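Sugar ABC transporter, sugar-binding protein (Streptococcus pneumoniae, PDB 2HEU) probably binds raffinose-type sugars outside the cell and hands them to a membrane ABC transporter for import. Local coordinates at residues A[120-125]-A[314-319]; A[141-146]-A[160-165]; A[212-217]-A[386-391]. One frame throughout, in Å; residues are numbered along the deposited sequence.

Interaction 1 of 3, residues A[120-125]-A[314-319]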
loop_
_atom_site.group_PDB
_atom_site.type_symbol
_atom_site.label_atom_id
_atom_site.label_comp_id
_atom_site.label_asym_id
_atom_site.label_seq_id
_atom_site.Cartn_x
_atom_site.Cartn_y
_atom_site.Cartn_z
ATOM N N TYR A 120 9.598 -15.578 3.018
ATOM C CA TYR A 120 9.412 -16.116 1.728
ATOM C C TYR A 120 9.319 -15.108 0.625
ATOM O O TYR A 120 9.024 -15.504 -0.526
ATOM C CB TYR A 120 8.122 -17.004 1.719
ATOM C CG TYR A 120 8.182 -18.216 2.625
ATOM C CD1 TYR A 120 8.784 -19.411 2.182
ATOM C CD2 TYR A 120 7.726 -18.174 3.916
ATOM C CE1 TYR A 120 8.864 -20.554 2.959
ATOM C CE2 TYR A 120 7.818 -19.291 4.700
ATOM C CZ TYR A 120 8.428 -20.460 4.255
ATOM O OH TYR A 120 8.469 -21.590 5.032
ATOM N N ASN A 121 9.510 -13.826 0.915
ATOM C CA ASN A 121 9.279 -12.804 -0.085
ATOM C C ASN A 121 10.220 -11.667 0.189
ATOM O O ASN A 121 10.413 -11.301 1.387
ATOM C CB ASN A 121 7.813 -12.365 -0.046
ATOM C CG ASN A 121 7.423 -11.317 -1.008
ATOM O OD1 ASN A 121 7.623 -10.142 -0.780
ATOM N ND2 ASN A 121 6.815 -11.762 -2.142
ATOM N N VAL A 122 10.799 -11.076 -0.824
ATOM C CA VAL A 122 11.619 -9.852 -0.730
ATOM C C VAL A 122 10.763 -8.653 -1.122
ATOM O O VAL A 122 10.407 -8.521 -2.323
ATOM C CB VAL A 122 12.856 -9.895 -1.678
ATOM C CG1 VAL A 122 13.667 -8.688 -1.513
ATOM C CG2 VAL A 122 13.666 -11.197 -1.375
ATOM N N PRO A 123 10.356 -7.834 -0.155
ATOM C CA PRO A 123 9.605 -6.620 -0.552
ATOM C C PRO A 123 10.637 -5.561 -0.928
ATOM O O PRO A 123 11.357 -5.071 -0.064
ATOM C CB PRO A 123 8.717 -6.296 0.693
ATOM C CG PRO A 123 9.061 -7.415 1.734
ATOM C CD PRO A 123 10.374 -7.972 1.316
ATOM N N PHE A 124 10.769 -5.287 -2.211
ATOM C CA PHE A 124 11.653 -4.218 -2.707
ATOM C C PHE A 124 11.018 -2.883 -2.504
ATOM O O PHE A 124 11.729 -1.923 -2.173
ATOM C CB PHE A 124 11.937 -4.417 -4.216
ATOM C CG PHE A 124 12.642 -5.681 -4.540
ATOM C CD1 PHE A 124 13.995 -5.741 -4.492
ATOM C CD2 PHE A 124 11.960 -6.867 -4.871
ATOM C CE1 PHE A 124 14.685 -6.897 -4.805
ATOM C CE2 PHE A 124 12.620 -8.013 -5.159
ATOM C CZ PHE A 124 13.980 -8.031 -5.127
ATOM N N THR A 125 9.730 -2.703 -2.852
ATOM C CA THR A 125 9.046 -1.464 -2.675
ATOM C C THR A 125 7.737 -1.715 -1.981
ATOM O O THR A 125 7.254 -2.856 -1.875
ATOM C CB THR A 125 8.748 -0.762 -3.972
ATOM O OG1 THR A 125 7.797 -1.522 -4.723
ATOM C CG2 THR A 125 10.032 -0.478 -4.811
ATOM N N TYR A 314 20.198 -9.689 -7.758
ATOM C CA TYR A 314 20.543 -8.592 -8.579
ATOM C C TYR A 314 19.659 -7.370 -8.255
ATOM O O TYR A 314 20.174 -6.240 -8.136
ATOM C CB TYR A 314 20.369 -8.970 -10.104
ATOM C CG TYR A 314 20.867 -7.970 -11.047
ATOM C CD1 TYR A 314 20.051 -7.247 -11.877
ATOM C CD2 TYR A 314 22.229 -7.748 -11.189
ATOM C CE1 TYR A 314 20.511 -6.374 -12.776
ATOM C CE2 TYR A 314 22.742 -6.851 -12.123
ATOM C CZ TYR A 314 21.876 -6.157 -12.891
ATOM O OH TYR A 314 22.312 -5.198 -13.780
ATOM N N MET A 315 18.352 -7.603 -8.092
ATOM C CA MET A 315 17.449 -6.496 -7.820
ATOM C C MET A 315 17.660 -5.875 -6.456
ATOM O O MET A 315 17.230 -4.718 -6.229
ATOM C CB MET A 315 16.010 -6.987 -8.017
ATOM C CG MET A 315 14.957 -5.867 -8.087
ATOM S SD MET A 315 15.017 -5.128 -9.692
ATOM C CE MET A 315 15.083 -4.181 -9.053
ATOM N N THR A 316 18.247 -6.608 -5.500
ATOM C CA THR A 316 18.567 -6.047 -4.187
ATOM C C THR A 316 19.801 -5.109 -4.177
ATOM O O THR A 316 20.066 -4.492 -3.166
ATOM C CB THR A 316 18.729 -7.104 -3.124
ATOM O OG1 THR A 316 19.986 -7.843 -3.343
ATOM C CG2 THR A 316 17.595 -8.089 -2.929
ATOM N N ARG A 317 20.558 -5.101 -5.268
ATOM C CA ARG A 317 21.730 -4.246 -5.310
ATOM C C ARG A 317 21.291 -2.778 -5.425
ATOM O O ARG A 317 20.388 -2.477 -6.203
ATOM C CB ARG A 317 22.577 -4.586 -6.535
ATOM C CG ARG A 317 23.141 -5.973 -6.483
ATOM C CD ARG A 317 23.899 -6.302 -7.723
ATOM N NE ARG A 317 24.347 -7.659 -7.715
ATOM C CZ ARG A 317 25.138 -8.205 -8.634
ATOM N NH1 ARG A 317 25.533 -7.433 -9.652
ATOM N NH2 ARG A 317 25.410 -9.465 -8.590
ATOM N N PRO A 318 21.900 -1.844 -4.692
ATOM C CA PRO A 318 21.409 -0.466 -4.731
ATOM C C PRO A 318 21.416 0.143 -6.047
ATOM O O PRO A 318 20.463 0.825 -6.406
ATOM C CB PRO A 318 22.388 0.259 -3.777
ATOM C CG PRO A 318 23.312 -0.665 -3.289
ATOM C CD PRO A 318 22.997 -2.045 -3.733
ATOM N N GLU A 319 22.460 -0.120 -6.878
ATOM C CA GLU A 319 22.501 0.525 -8.155
ATOM C C GLU A 319 21.528 -0.054 -9.211
ATOM O O GLU A 319 21.267 0.548 -10.247
ATOM C CB GLU A 319 23.988 0.386 -8.683
ATOM C CG GLU A 319 24.503 -1.054 -8.973
ATOM C CD GLU A 319 24.967 -1.869 -7.769
ATOM O OE1 GLU A 319 24.888 -1.392 -6.621
ATOM O OE2 GLU A 319 25.635 -2.921 -7.989
#

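Interaction 2 of 3, residues A[141-146]-A[160-165]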
loop_
_atom_site.group_PDB
_atom_site.type_symbol
_atom_site.label_atom_id
_atom_site.label_comp_id
_atom_site.label_asym_id
_atom_site.label_seq_id
_atom_site.Cartn_x
_atom_site.Cartn_y
_atom_site.Cartn_z
ATOM N N LEU A 141 -2.875 30.619 2.180
ATOM C CA LEU A 141 -3.931 30.724 3.230
ATOM C C LEU A 141 -3.391 30.692 4.628
ATOM O O LEU A 141 -4.127 30.816 5.585
ATOM C CB LEU A 141 -5.008 29.657 3.022
ATOM C CG LEU A 141 -5.795 29.737 1.729
ATOM C CD1 LEU A 141 -6.550 28.439 1.645
ATOM C CD2 LEU A 141 -6.678 30.945 1.777
ATOM N N GLY A 142 -2.094 30.596 4.760
ATOM C CA GLY A 142 -1.477 30.543 6.050
ATOM C C GLY A 142 -1.750 29.296 6.854
ATOM O O GLY A 142 -1.787 29.348 8.083
ATOM N N LEU A 143 -1.986 28.170 6.179
ATOM C CA LEU A 143 -2.316 26.917 6.792
ATOM C C LEU A 143 -1.143 26.008 6.928
ATOM O O LEU A 143 -0.226 26.102 6.111
ATOM C CB LEU A 143 -3.349 26.187 5.962
ATOM C CG LEU A 143 -4.588 26.985 5.743
ATOM C CD1 LEU A 143 -5.486 26.282 4.681
ATOM C CD2 LEU A 143 -5.394 27.278 6.993
ATOM N N LYS A 144 -1.238 25.065 7.872
ATOM C CA LYS A 144 -0.171 24.188 8.159
ATOM C C LYS A 144 -0.715 22.763 8.156
ATOM O O LYS A 144 -1.883 22.480 8.483
ATOM C CB LYS A 144 0.393 24.478 9.564
ATOM C CG LYS A 144 0.859 25.827 9.805
ATOM C CD LYS A 144 1.989 26.218 8.912
ATOM C CE LYS A 144 2.615 27.560 9.405
ATOM N NZ LYS A 144 1.609 28.665 9.213
ATOM N N VAL A 145 0.157 21.855 7.790
ATOM C CA VAL A 145 -0.117 20.422 7.950
ATOM C C VAL A 145 -0.524 20.135 9.395
ATOM O O VAL A 145 0.177 20.586 10.346
ATOM C CB VAL A 145 1.227 19.585 7.615
ATOM C CG1 VAL A 145 1.134 18.172 8.130
ATOM C CG2 VAL A 145 1.430 19.637 6.045
ATOM N N PRO A 146 -1.577 19.370 9.625
ATOM C CA PRO A 146 -2.052 19.103 11.030
ATOM C C PRO A 146 -1.279 17.981 11.658
ATOM O O PRO A 146 -0.940 17.029 11.012
ATOM C CB PRO A 146 -3.502 18.741 10.803
ATOM C CG PRO A 146 -3.470 18.015 9.485
ATOM C CD PRO A 146 -2.447 18.708 8.613
ATOM N N VAL A 160 -12.904 25.683 4.949
ATOM C CA VAL A 160 -14.265 26.024 4.634
ATOM C C VAL A 160 -14.532 27.474 4.895
ATOM O O VAL A 160 -15.152 28.134 4.079
ATOM C CB VAL A 160 -15.286 25.149 5.419
ATOM C CG1 VAL A 160 -16.705 25.559 5.120
ATOM C CG2 VAL A 160 -15.125 23.638 5.027
ATOM N N ALA A 161 -14.059 27.997 6.043
ATOM C CA ALA A 161 -14.352 29.392 6.343
ATOM C C ALA A 161 -13.704 30.338 5.320
ATOM O O ALA A 161 -14.233 31.447 5.170
ATOM C CB ALA A 161 -13.900 29.648 7.806
ATOM N N LYS A 162 -12.588 29.946 4.736
ATOM C CA LYS A 162 -11.941 30.698 3.684
ATOM C C LYS A 162 -12.547 30.515 2.294
ATOM O O LYS A 162 -12.123 31.162 1.331
ATOM C CB LYS A 162 -10.448 30.318 3.646
ATOM C CG LYS A 162 -9.728 30.713 4.931
ATOM C CD LYS A 162 -8.309 30.237 4.957
ATOM C CE LYS A 162 -7.615 30.422 6.313
ATOM N NZ LYS A 162 -6.806 31.644 6.185
ATOM N N GLY A 163 -13.649 29.813 2.176
ATOM C CA GLY A 163 -14.360 29.664 0.970
ATOM C C GLY A 163 -13.722 28.720 -0.029
ATOM O O GLY A 163 -13.931 28.883 -1.236
ATOM N N GLN A 164 -12.990 27.719 0.424
ATOM C CA GLN A 164 -12.506 26.746 -0.491
ATOM C C GLN A 164 -12.866 25.382 0.066
ATOM O O GLN A 164 -13.393 25.246 1.164
ATOM C CB GLN A 164 -11.034 26.943 -0.715
ATOM C CG GLN A 164 -10.715 28.227 -1.383
ATOM C CD GLN A 164 -9.231 28.304 -1.873
ATOM O OE1 GLN A 164 -8.779 27.435 -2.668
ATOM N NE2 GLN A 164 -8.518 29.317 -1.435
ATOM N N THR A 165 -12.623 24.380 -0.766
ATOM C CA THR A 165 -13.099 23.024 -0.509
ATOM C C THR A 165 -11.967 22.188 0.030
ATOM O O THR A 165 -10.992 21.950 -0.665
ATOM C CB THR A 165 -13.655 22.384 -1.767
ATOM O OG1 THR A 165 -14.690 23.188 -2.311
ATOM C CG2 THR A 165 -14.192 20.979 -1.460
#

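Interaction 3 of 3, residues A[212-217]-A[386-391]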
loop_
_atom_site.group_PDB
_atom_site.type_symbol
_atom_site.label_atom_id
_atom_site.label_comp_id
_atom_site.label_asym_id
_atom_site.label_seq_id
_atom_site.Cartn_x
_atom_site.Cartn_y
_atom_site.Cartn_z
ATOM N N PRO A 212 -14.700 3.467 23.767
ATOM C CA PRO A 212 -13.804 4.596 23.477
ATOM C C PRO A 212 -13.142 4.539 22.129
ATOM O O PRO A 212 -12.970 5.564 21.451
ATOM C CB PRO A 212 -12.846 4.562 24.634
ATOM C CG PRO A 212 -13.681 4.057 25.773
ATOM C CD PRO A 212 -14.504 3.004 25.150
ATOM N N ILE A 213 -12.726 3.348 21.707
ATOM C CA ILE A 213 -12.041 3.197 20.421
ATOM C C ILE A 213 -12.991 3.565 19.292
ATOM O O ILE A 213 -12.605 4.221 18.318
ATOM C CB ILE A 213 -11.442 1.780 20.230
ATOM C CG1 ILE A 213 -10.255 1.609 21.174
ATOM C CG2 ILE A 213 -11.077 1.520 18.807
ATOM C CD1 ILE A 213 -9.838 0.167 21.448
ATOM N N MET A 214 -14.235 3.110 19.377
ATOM C CA MET A 214 -15.233 3.424 18.350
ATOM C C MET A 214 -15.504 4.897 18.358
ATOM O O MET A 214 -15.623 5.521 17.282
ATOM C CB MET A 214 -16.490 2.626 18.598
ATOM C CG MET A 214 -17.269 2.281 17.519
ATOM S SD MET A 214 -16.470 1.512 16.084
ATOM C CE MET A 214 -16.980 2.712 14.894
ATOM N N LYS A 215 -15.608 5.577 19.525
ATOM C CA LYS A 215 -15.812 6.992 19.588
ATOM C C LYS A 215 -14.689 7.726 18.868
ATOM O O LYS A 215 -14.906 8.705 18.135
ATOM C CB LYS A 215 -15.923 7.470 21.037
ATOM C CG LYS A 215 -17.211 7.013 21.707
ATOM C CD LYS A 215 -17.198 7.444 23.210
ATOM C CE LYS A 215 -18.448 6.961 23.948
ATOM N NZ LYS A 215 -19.625 7.585 23.473
ATOM N N ASP A 216 -13.456 7.284 19.092
ATOM C CA ASP A 216 -12.303 7.926 18.436
ATOM C C ASP A 216 -12.315 7.669 16.927
ATOM O O ASP A 216 -12.014 8.566 16.150
ATOM C CB ASP A 216 -11.002 7.464 19.050
ATOM C CG ASP A 216 -10.676 8.132 20.430
ATOM O OD1 ASP A 216 -11.277 9.161 20.738
ATOM O OD2 ASP A 216 -9.778 7.638 21.111
ATOM N N ASP A 217 -12.622 6.435 16.524
ATOM C CA ASP A 217 -12.735 6.168 15.077
ATOM C C ASP A 217 -13.786 7.093 14.446
ATOM O O ASP A 217 -13.555 7.626 13.366
ATOM C CB ASP A 217 -13.133 4.709 14.872
ATOM C CG ASP A 217 -13.407 4.403 13.424
ATOM O OD1 ASP A 217 -12.318 4.386 12.705
ATOM O OD2 ASP A 217 -14.530 4.233 12.987
ATOM N N GLN A 386 -24.560 4.120 14.596
ATOM C CA GLN A 386 -24.954 2.765 14.957
ATOM C C GLN A 386 -24.905 1.858 13.734
ATOM O O GLN A 386 -24.530 0.684 13.832
ATOM C CB GLN A 386 -26.321 2.765 15.636
ATOM C CG GLN A 386 -26.688 1.340 16.153
ATOM C CD GLN A 386 -25.771 0.951 17.316
ATOM O OE1 GLN A 386 -25.052 -0.097 17.174
ATOM N NE2 GLN A 386 -25.745 1.666 18.354
ATOM N N GLY A 387 -25.347 2.347 12.586
ATOM C CA GLY A 387 -25.302 1.569 11.387
ATOM C C GLY A 387 -23.895 1.123 11.039
ATOM O O GLY A 387 -23.652 0.013 10.609
ATOM N N MET A 388 -22.912 2.036 11.205
ATOM C CA MET A 388 -21.527 1.684 10.937
ATOM C C MET A 388 -21.036 0.606 11.898
ATOM O O MET A 388 -20.359 -0.327 11.487
ATOM C CB MET A 388 -20.626 2.945 10.959
ATOM C CG MET A 388 -19.191 2.614 10.676
ATOM S SD MET A 388 -18.147 4.009 10.320
ATOM C CE MET A 388 -18.108 4.912 11.862
ATOM N N VAL A 389 -21.354 0.736 13.192
ATOM C CA VAL A 389 -21.014 -0.311 14.161
ATOM C C VAL A 389 -21.640 -1.619 13.766
ATOM O O VAL A 389 -20.976 -2.675 13.786
ATOM C CB VAL A 389 -21.410 0.142 15.565
ATOM C CG1 VAL A 389 -21.292 -1.023 16.549
ATOM C CG2 VAL A 389 -20.569 1.332 16.011
ATOM N N ASN A 390 -22.907 -1.609 13.415
ATOM C CA ASN A 390 -23.564 -2.819 12.987
ATOM C C ASN A 390 -22.875 -3.438 11.780
ATOM O O ASN A 390 -22.667 -4.667 11.700
ATOM C CB ASN A 390 -25.020 -2.526 12.694
ATOM C CG ASN A 390 -25.855 -2.228 13.923
ATOM O OD1 ASN A 390 -25.422 -2.460 15.048
ATOM N ND2 ASN A 390 -27.030 -1.673 13.682
ATOM N N ASP A 391 -22.497 -2.597 10.805
ATOM C CA ASP A 391 -21.776 -3.049 9.630
ATOM C C ASP A 391 -20.445 -3.665 9.970
ATOM O O ASP A 391 -20.022 -4.650 9.342
ATOM C CB ASP A 391 -21.552 -1.886 8.656
ATOM C CG ASP A 391 -22.764 -1.339 7.968
ATOM O OD1 ASP A 391 -23.796 -1.970 7.947
ATOM O OD2 ASP A 391 -22.603 -0.234 7.364
#

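Interaction 1 of 3, residues A[120-125]-A[314-319]
Met-315 CG lies over one face of the Phe-124 ring, toward the rim, and CB meets the rim at CE1 and CZ. No hydrogen bond joins the two segments, and the packing is between buried residues. The main term is a CH-pi contact: CG sits 3.8 Å from the centroid of the Phe-124 ring, 24° off its normal. It comes nearest to Phe-124 CE1, at 3.5 Å. Met-315 places CG anti to its N (chi1 -167°), and the chain bends at the next two torsions. The bend leaves the sulfur above the same face: Met-315 SD is 5.4 Å from the Phe-124 ring centroid, a Met-aromatic contact at long range. Val-122 CG1 sits over the opposite face, 3.7 Å above the Phe-124 ring plane, so the ring is held between two apolar side chains.

The contact joins the end of helix 305-315 to an edge of the five-stranded sheet. Strand 122-123 is outermost there and runs antiparallel to strand 295-298. The strand order 2-1-3-5-4, with the later strand inserted, is consistent with a class II periplasmic binding protein fold. Phe-124 also meets Trp-296 edge to face.

At the ring edge the partner is Thr-316. Its backbone N lies near the ring plane, 3.6 Å from Phe-124 CE1, and its CG2 is 3.7 Å from the same carbon. The methyl also reaches Val-122, with Thr-316 CG2 and Val-122 CG1 4.2 Å apart. The hydroxyl has other partners: OG1 is hydrogen-bonded to Glu-313 O and to Arg-104 NH1.

Interaction 2 of 3, residues A[141-146]-A[160-165]
Leu-141 meets Lys-162 both through its carbonyl and through its side chain. Lys-162 NZ donates a hydrogen bond of 2.9 Å to Leu-141 O. The ammonium lies in the carbonyl plane on a lone pair, with a C=O...N angle of 140°. The lysine chain is extended as far as CE and bends only at its last torsion (chi4 -99°), which turns NZ to the carbonyl. The positive charge lies at the C-terminal end of helix 135-141, where it is probably favoured. The two side chains run past each other in opposite directions, with Leu-141 CD2 3.6 Å from Lys-162 CD. Leu-252 also touches Leu-141. Gly-142 follows with positive phi and turns the chain away from the helix. Leu-143 then brings CD2 to 3.9 Å from Lys-162 CE, and its side chain also packs on Leu-155 and Ile-159 of helix 149-161. The lysine methylenes thus bridge two leucines at the surface. Helices 135-141 and 149-161 both end in a Schellman motif, with Gly-142 and Gly-163 in the positive-phi position, and the contact ties the two helix ends together.

Interaction 3 of 3, residues A[212-217]-A[386-391]
Met-214 starts with CG anti to its own N (chi1 -151°) and bends at the next two torsions, which brings CG, SD and CE across the CG2 methyl of Val-389. Met-388 is extended until its last torsion (chi3 66°). That bend carries its CE to helix 212-222. The two methionine methyls meet there, with Met-214 CE 3.9 Å from Met-388 CE. The closest approach to the valine is made by Met-214 CG, 3.8 Å from Val-389 CG2. Met-214 CE stays near the same methyl, at 4.0 Å from Val-389 CG2.

The axes of the short segments of helices 212-222 and 385-396 are 11.7 Å apart at their closest, at 118° between their directions. This is a wide spacing for two helices, and the long, bent methionines span it. Helix 385-396 lies near the C-terminus. It packs here against a helix from the middle of the chain. Both belong to a mainly helical part remote from the five-stranded sheet, consistent with the second lobe of a two-lobed solute-binding protein.

Met-388 has a second partner on helix 212-222. Its CE lies 3.8 Å from Asp-217 OD2, a van der Waals contact of a methyl with a buried carboxylate. No hydrogen bond passes between the two segments. Leu-375 and Tyr-379 of helix 370-382 also touch Met-388. Tyr-198 and Ile-207 touch Met-214, and Leu-209 touches Val-389.

Overall arrangement
Interaction 1 lies on the opposite side of the chain's centre from the other two. Its centre is about 41 Å from that of interaction 2 and about 40 Å from that of interaction 3. Interactions 2 and 3 are about 28 Å apart between centres, and their nearest atoms are about 14 Å apart. Along the chain, interaction 2 is nested inside the loop closed by interaction 1. Interaction 3 crosses interaction 1, because the segments come in the order 120-125, 212-217, 314-319, 386-391. The chain therefore leaves the five-stranded sheet region, builds helices and a three-stranded sheet on the far side, returns, and goes back for its final helices. This is consistent with the two-lobed design of solute-binding proteins.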